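Local coordinates for Fe2OG dioxygenase domain-containing protein (Pseudomonas putida, PDB 4J25), which is a prolyl-4-hydroxylase of the 2-oxoglutarate oxygenase family that probably hydroxylates proline in a protein substrate, using iron, 2-oxoglutarate and dioxygen, at residues A[156-170]-A[188-200]. Sequence-based numbering, arbitrary orientation.
Sequences RMVSAVLYLNEGWQP and VEPVAGCLVVFLS. With OGA (N-oxalylglycine), chain J.
Pro190 sits between two aromatic rings, Tyr163 and Trp168, and meets each with a different part of itself. Its CA lies over one face of the tyrosine ring, 3.9 Å from the centroid, while CG lies over the five-membered ring of Trp168, a CH-pi contact with CG 3.6 Å from Trp168 CE2. The same proline is the centre of an inverse gamma turn, and its carbonyl O takes a nearly straight bond (170°) from Asn165 ND2 at 2.8 Å, with the acceptor in the plane of the Asn165 amide and the donor in the plane of the Pro190 carbonyl; Asn165 OD1 is held by Leu215 N. With Trp168 CG anti to its own backbone N (chi1 -158°), the indole is carried over Pro190, and NE1 hydrogen-bonds to Gly173 O. With an alanine here the CG side of Pro190 would probably lose its aromatic cover, and Gly173 O the indole N-H, giving the turn more freedom to move.

Away from these loops, strands 156-163 and 195-199 run antiparallel side by side in the double-stranded beta-helix. Paired backbone bonds join Val161 to Val196 and Ser159 to Phe198. On the face bearing Val158, Ala160, Leu162, Leu195 and Val197, one pair is pressed close, Val158 CG1 to Val197 CG1 at 3.4 Å. On the other face, Ser159 CB rests over the Phe198 ring, 3.6 Å from its centroid, and that ring meets metal ligand His205 edge-to-face. Ser200 OG donates to Ser159 OG at 2.8 Å, and Ser159 OG is also bonded to Asp148 OD2.

Tyr163, backed by Pro190, and Val161 directly line the pocket holding N-oxalylglycine, the 2-oxoglutarate analogue, while Ser159 and Phe198 probably help position manganese ligands Asp148 and His205 from the second shell.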
loop_
_atom_site.group_PDB
_atom_site.type_symbol
_atom_site.label_atom_id
_atom_site.label_comp_id
_atom_site.label_asym_id
_atom_site.label_seq_id
_atom_site.Cartn_x
_atom_site.Cartn_y
_atom_site.Cartn_z
ATOM N N ARG A 156 -7.325 -0.748 -11.808
ATOM C CA ARG A 156 -6.855 -0.976 -10.450
ATOM C C ARG A 156 -7.882 -1.768 -9.673
ATOM O O ARG A 156 -9.033 -1.373 -9.547
ATOM C CB ARG A 156 -6.504 0.352 -9.786
ATOM C CG ARG A 156 -5.563 1.145 -10.660
ATOM C CD ARG A 156 -5.046 2.399 -10.033
ATOM N NE ARG A 156 -6.099 3.315 -9.623
ATOM C CZ ARG A 156 -5.866 4.456 -8.977
ATOM N NH1 ARG A 156 -4.619 4.820 -8.689
ATOM N NH2 ARG A 156 -6.869 5.237 -8.627
ATOM N N MET A 157 -7.451 -2.924 -9.191
ATOM C CA MET A 157 -8.322 -3.878 -8.534
ATOM C C MET A 157 -8.041 -3.984 -7.032
ATOM O O MET A 157 -8.941 -4.232 -6.249
ATOM C CB MET A 157 -8.134 -5.262 -9.147
ATOM C CG MET A 157 -8.514 -5.362 -10.610
ATOM S SD MET A 157 -10.223 -4.819 -10.897
ATOM C CE MET A 157 -11.121 -6.104 -10.053
ATOM N N VAL A 158 -6.779 -3.848 -6.640
ATOM C CA VAL A 158 -6.407 -3.993 -5.243
ATOM C C VAL A 158 -5.379 -2.930 -4.910
ATOM O O VAL A 158 -4.436 -2.743 -5.654
ATOM C CB VAL A 158 -5.770 -5.379 -4.942
ATOM C CG1 VAL A 158 -5.381 -5.473 -3.448
ATOM C CG2 VAL A 158 -6.706 -6.536 -5.344
ATOM N N SER A 159 -5.564 -2.257 -3.787
ATOM C CA SER A 159 -4.700 -1.168 -3.366
ATOM C C SER A 159 -3.799 -1.664 -2.264
ATOM O O SER A 159 -4.197 -2.502 -1.480
ATOM C CB SER A 159 -5.534 -0.015 -2.816
ATOM O OG SER A 159 -6.487 0.411 -3.768
ATOM N N ALA A 160 -2.588 -1.136 -2.196
ATOM C CA ALA A 160 -1.649 -1.532 -1.169
ATOM C C ALA A 160 -0.778 -0.331 -0.821
ATOM O O ALA A 160 -0.202 0.320 -1.701
ATOM C CB ALA A 160 -0.804 -2.705 -1.640
ATOM N N VAL A 161 -0.716 -0.034 0.468
ATOM C CA VAL A 161 0.073 1.069 0.978
ATOM C C VAL A 161 1.012 0.534 2.044
ATOM O O VAL A 161 0.562 -0.131 2.985
ATOM C CB VAL A 161 -0.806 2.125 1.662
ATOM C CG1 VAL A 161 0.002 3.408 1.880
ATOM C CG2 VAL A 161 -2.025 2.398 0.866
ATOM N N LEU A 162 2.305 0.825 1.900
ATOM C CA LEU A 162 3.287 0.490 2.925
ATOM C C LEU A 162 3.699 1.777 3.643
ATOM O O LEU A 162 4.073 2.760 3.001
ATOM C CB LEU A 162 4.513 -0.214 2.314
ATOM C CG LEU A 162 5.621 -0.568 3.334
ATOM C CD1 LEU A 162 5.214 -1.696 4.249
ATOM C CD2 LEU A 162 6.896 -0.931 2.612
ATOM N N TYR A 163 3.596 1.798 4.970
ATOM C CA TYR A 163 3.997 2.996 5.716
ATOM C C TYR A 163 5.448 2.892 6.203
ATOM O O TYR A 163 5.986 1.803 6.379
ATOM C CB TYR A 163 3.005 3.316 6.851
ATOM C CG TYR A 163 1.605 3.540 6.312
ATOM C CD1 TYR A 163 1.295 4.679 5.594
ATOM C CD2 TYR A 163 0.611 2.595 6.489
ATOM C CE1 TYR A 163 0.026 4.873 5.067
ATOM C CE2 TYR A 163 -0.658 2.788 5.969
ATOM C CZ TYR A 163 -0.939 3.934 5.272
ATOM O OH TYR A 163 -2.192 4.129 4.746
ATOM N N LEU A 164 6.074 4.046 6.396
ATOM C CA LEU A 164 7.526 4.130 6.504
ATOM C C LEU A 164 8.002 4.973 7.684
ATOM O O LEU A 164 9.183 5.299 7.776
ATOM C CB LEU A 164 8.072 4.754 5.232
ATOM C CG LEU A 164 7.749 4.010 3.933
ATOM C CD1 LEU A 164 8.262 4.784 2.742
ATOM C CD2 LEU A 164 8.337 2.610 3.971
ATOM N N ASN A 165 7.096 5.334 8.587
ATOM C CA ASN A 165 7.445 6.333 9.596
ATOM C C ASN A 165 7.806 5.753 10.952
ATOM O O ASN A 165 6.980 5.132 11.625
ATOM C CB ASN A 165 6.307 7.320 9.750
ATOM C CG ASN A 165 5.813 7.825 8.426
ATOM O OD1 ASN A 165 6.490 8.603 7.748
ATOM N ND2 ASN A 165 4.615 7.388 8.041
ATOM N N GLU A 166 9.050 5.991 11.354
ATOM C CA GLU A 166 9.540 5.538 12.639
ATOM C C GLU A 166 8.999 6.430 13.748
ATOM O O GLU A 166 8.869 7.639 13.567
ATOM C CB GLU A 166 11.070 5.570 12.648
ATOM C CG GLU A 166 11.712 4.735 11.535
ATOM C CD GLU A 166 11.397 3.261 11.669
ATOM O OE1 GLU A 166 11.524 2.510 10.664
ATOM O OE2 GLU A 166 11.018 2.856 12.791
ATOM N N GLY A 167 8.662 5.819 14.879
ATOM C CA GLY A 167 8.326 6.554 16.090
ATOM C C GLY A 167 7.051 7.375 16.033
ATOM O O GLY A 167 6.941 8.402 16.711
ATOM N N TRP A 168 6.089 6.932 15.227
ATOM C CA TRP A 168 4.827 7.646 15.079
ATOM C C TRP A 168 4.032 7.564 16.368
ATOM O O TRP A 168 4.040 6.535 17.037
ATOM C CB TRP A 168 3.998 7.047 13.939
ATOM C CG TRP A 168 3.007 8.018 13.406
ATOM C CD1 TRP A 168 1.705 8.162 13.794
ATOM C CD2 TRP A 168 3.235 9.003 12.395
ATOM N NE1 TRP A 168 1.117 9.176 13.089
ATOM C CE2 TRP A 168 2.036 9.710 12.223
ATOM C CE3 TRP A 168 4.344 9.361 11.626
ATOM C CZ2 TRP A 168 1.909 10.750 11.308
ATOM C CZ3 TRP A 168 4.216 10.400 10.716
ATOM C CH2 TRP A 168 3.010 11.078 10.564
ATOM N N GLN A 169 3.358 8.649 16.729
ATOM C CA GLN A 169 2.524 8.648 17.925
ATOM C C GLN A 169 1.165 9.169 17.505
ATOM O O GLN A 169 1.064 9.836 16.475
ATOM C CB GLN A 169 3.118 9.526 19.034
ATOM C CG GLN A 169 4.523 9.123 19.520
ATOM C CD GLN A 169 4.550 7.794 20.267
ATOM O OE1 GLN A 169 3.798 7.581 21.230
ATOM N NE2 GLN A 169 5.427 6.890 19.825
ATOM N N PRO A 170 0.120 8.875 18.300
ATOM C CA PRO A 170 -1.265 9.257 17.999
ATOM C C PRO A 170 -1.463 10.764 17.960
ATOM O O PRO A 170 -2.384 11.246 17.308
ATOM C CB PRO A 170 -2.052 8.666 19.171
ATOM C CG PRO A 170 -1.161 7.626 19.755
ATOM C CD PRO A 170 0.214 8.160 19.583
ATOM N N VAL A 188 -5.963 3.469 10.485
ATOM C CA VAL A 188 -4.626 2.900 10.506
ATOM C C VAL A 188 -3.583 3.988 10.758
ATOM O O VAL A 188 -3.508 4.963 10.011
ATOM C CB VAL A 188 -4.305 2.210 9.163
ATOM C CG1 VAL A 188 -2.896 1.591 9.205
ATOM C CG2 VAL A 188 -5.318 1.148 8.878
ATOM N N GLU A 189 -2.778 3.837 11.803
ATOM C CA GLU A 189 -1.648 4.737 12.014
ATOM C C GLU A 189 -0.542 4.348 11.045
ATOM O O GLU A 189 -0.240 3.174 10.899
ATOM C CB GLU A 189 -1.115 4.695 13.456
ATOM C CG GLU A 189 -2.082 5.258 14.480
ATOM C CD GLU A 189 -1.451 5.493 15.845
ATOM O OE1 GLU A 189 -0.205 5.624 15.928
ATOM O OE2 GLU A 189 -2.213 5.550 16.840
ATOM N N PRO A 190 0.055 5.337 10.381
ATOM C CA PRO A 190 1.077 5.105 9.348
ATOM C C PRO A 190 2.440 4.756 9.952
ATOM O O PRO A 190 3.436 5.436 9.720
ATOM C CB PRO A 190 1.116 6.442 8.625
ATOM C CG PRO A 190 0.850 7.440 9.744
ATOM C CD PRO A 190 -0.171 6.773 10.623
ATOM N N VAL A 191 2.455 3.661 10.705
ATOM C CA VAL A 191 3.612 3.180 11.453
ATOM C C VAL A 191 4.560 2.364 10.569
ATOM O O VAL A 191 4.127 1.567 9.741
ATOM C CB VAL A 191 3.112 2.307 12.613
ATOM C CG1 VAL A 191 4.237 1.495 13.239
ATOM C CG2 VAL A 191 2.437 3.187 13.649
ATOM N N ALA A 192 5.858 2.557 10.744
ATOM C CA ALA A 192 6.833 1.903 9.877
ATOM C C ALA A 192 6.578 0.408 9.803
ATOM O O ALA A 192 6.416 -0.248 10.825
ATOM C CB ALA A 192 8.258 2.167 10.380
ATOM N N GLY A 193 6.568 -0.133 8.592
ATOM C CA GLY A 193 6.446 -1.566 8.396
ATOM C C GLY A 193 5.019 -2.037 8.198
ATOM O O GLY A 193 4.778 -3.209 7.883
ATOM N N CYS A 194 4.060 -1.139 8.401
ATOM C CA CYS A 194 2.655 -1.516 8.321
ATOM C C CYS A 194 2.172 -1.510 6.879
ATOM O O CYS A 194 2.242 -0.480 6.193
ATOM C CB CYS A 194 1.779 -0.571 9.145
ATOM S SG CYS A 194 0.035 -1.065 9.114
ATOM N N LEU A 195 1.664 -2.656 6.437
ATOM C CA LEU A 195 1.069 -2.771 5.106
ATOM C C LEU A 195 -0.459 -2.864 5.206
ATOM O O LEU A 195 -0.992 -3.630 6.007
ATOM C CB LEU A 195 1.621 -4.002 4.375
ATOM C CG LEU A 195 1.099 -4.225 2.938
ATOM C CD1 LEU A 195 1.760 -3.273 1.982
ATOM C CD2 LEU A 195 1.323 -5.667 2.480
ATOM N N VAL A 196 -1.156 -2.060 4.409
ATOM C CA VAL A 196 -2.610 -2.129 4.318
ATOM C C VAL A 196 -2.956 -2.472 2.879
ATOM O O VAL A 196 -2.463 -1.836 1.965
ATOM C CB VAL A 196 -3.273 -0.797 4.687
ATOM C CG1 VAL A 196 -4.826 -0.895 4.557
ATOM C CG2 VAL A 196 -2.908 -0.411 6.081
ATOM N N VAL A 197 -3.792 -3.487 2.691
ATOM C CA VAL A 197 -4.238 -3.903 1.361
ATOM C C VAL A 197 -5.764 -3.891 1.348
ATOM O O VAL A 197 -6.406 -4.335 2.300
ATOM C CB VAL A 197 -3.740 -5.327 1.039
ATOM C CG1 VAL A 197 -4.013 -5.701 -0.396
ATOM C CG2 VAL A 197 -2.232 -5.445 1.308
ATOM N N PHE A 198 -6.363 -3.379 0.283
ATOM C CA PHE A 198 -7.826 -3.430 0.173
ATOM C C PHE A 198 -8.332 -3.470 -1.271
ATOM O O PHE A 198 -7.600 -3.159 -2.241
ATOM C CB PHE A 198 -8.488 -2.277 0.941
ATOM C CG PHE A 198 -8.023 -0.899 0.529
ATOM C CD1 PHE A 198 -6.960 -0.292 1.186
ATOM C CD2 PHE A 198 -8.660 -0.208 -0.493
ATOM C CE1 PHE A 198 -6.529 0.960 0.829
ATOM C CE2 PHE A 198 -8.235 1.044 -0.854
ATOM C CZ PHE A 198 -7.162 1.633 -0.198
ATOM N N LEU A 199 -9.585 -3.885 -1.414
ATOM C CA LEU A 199 -10.234 -3.870 -2.706
ATOM C C LEU A 199 -10.534 -2.431 -3.145
ATOM O O LEU A 199 -11.292 -1.719 -2.492
ATOM C CB LEU A 199 -11.509 -4.727 -2.661
ATOM C CG LEU A 199 -11.241 -6.205 -2.367
ATOM C CD1 LEU A 199 -12.545 -7.006 -2.228
ATOM C CD2 LEU A 199 -10.347 -6.842 -3.424
ATOM N N SER A 200 -9.959 -2.028 -4.274
ATOM C CA SER A 200 -9.988 -0.632 -4.707
ATOM C C SER A 200 -11.384 -0.104 -5.026
ATOM O O SER A 200 -11.664 1.066 -4.809
ATOM C CB SER A 200 -9.112 -0.432 -5.948
ATOM O OG SER A 200 -7.820 -0.990 -5.762
HETATM C C1 OGA J . -3.912 7.049 -2.277
HETATM C C2 OGA J . -4.234 6.913 -0.821
HETATM C C4 OGA J . -3.508 6.677 1.528
HETATM C C5 OGA J . -2.298 6.602 2.396
HETATM O O1 OGA J . -2.720 7.334 -2.590
HETATM O O2 OGA J . -4.814 6.859 -3.169
HETATM O "O2'" OGA J . -5.401 6.867 -0.462
HETATM O O3 OGA J . -2.362 5.979 3.485
HETATM N N1 OGA J . -3.168 6.824 0.152
HETATM O O4 OGA J . -1.219 7.151 2.051
#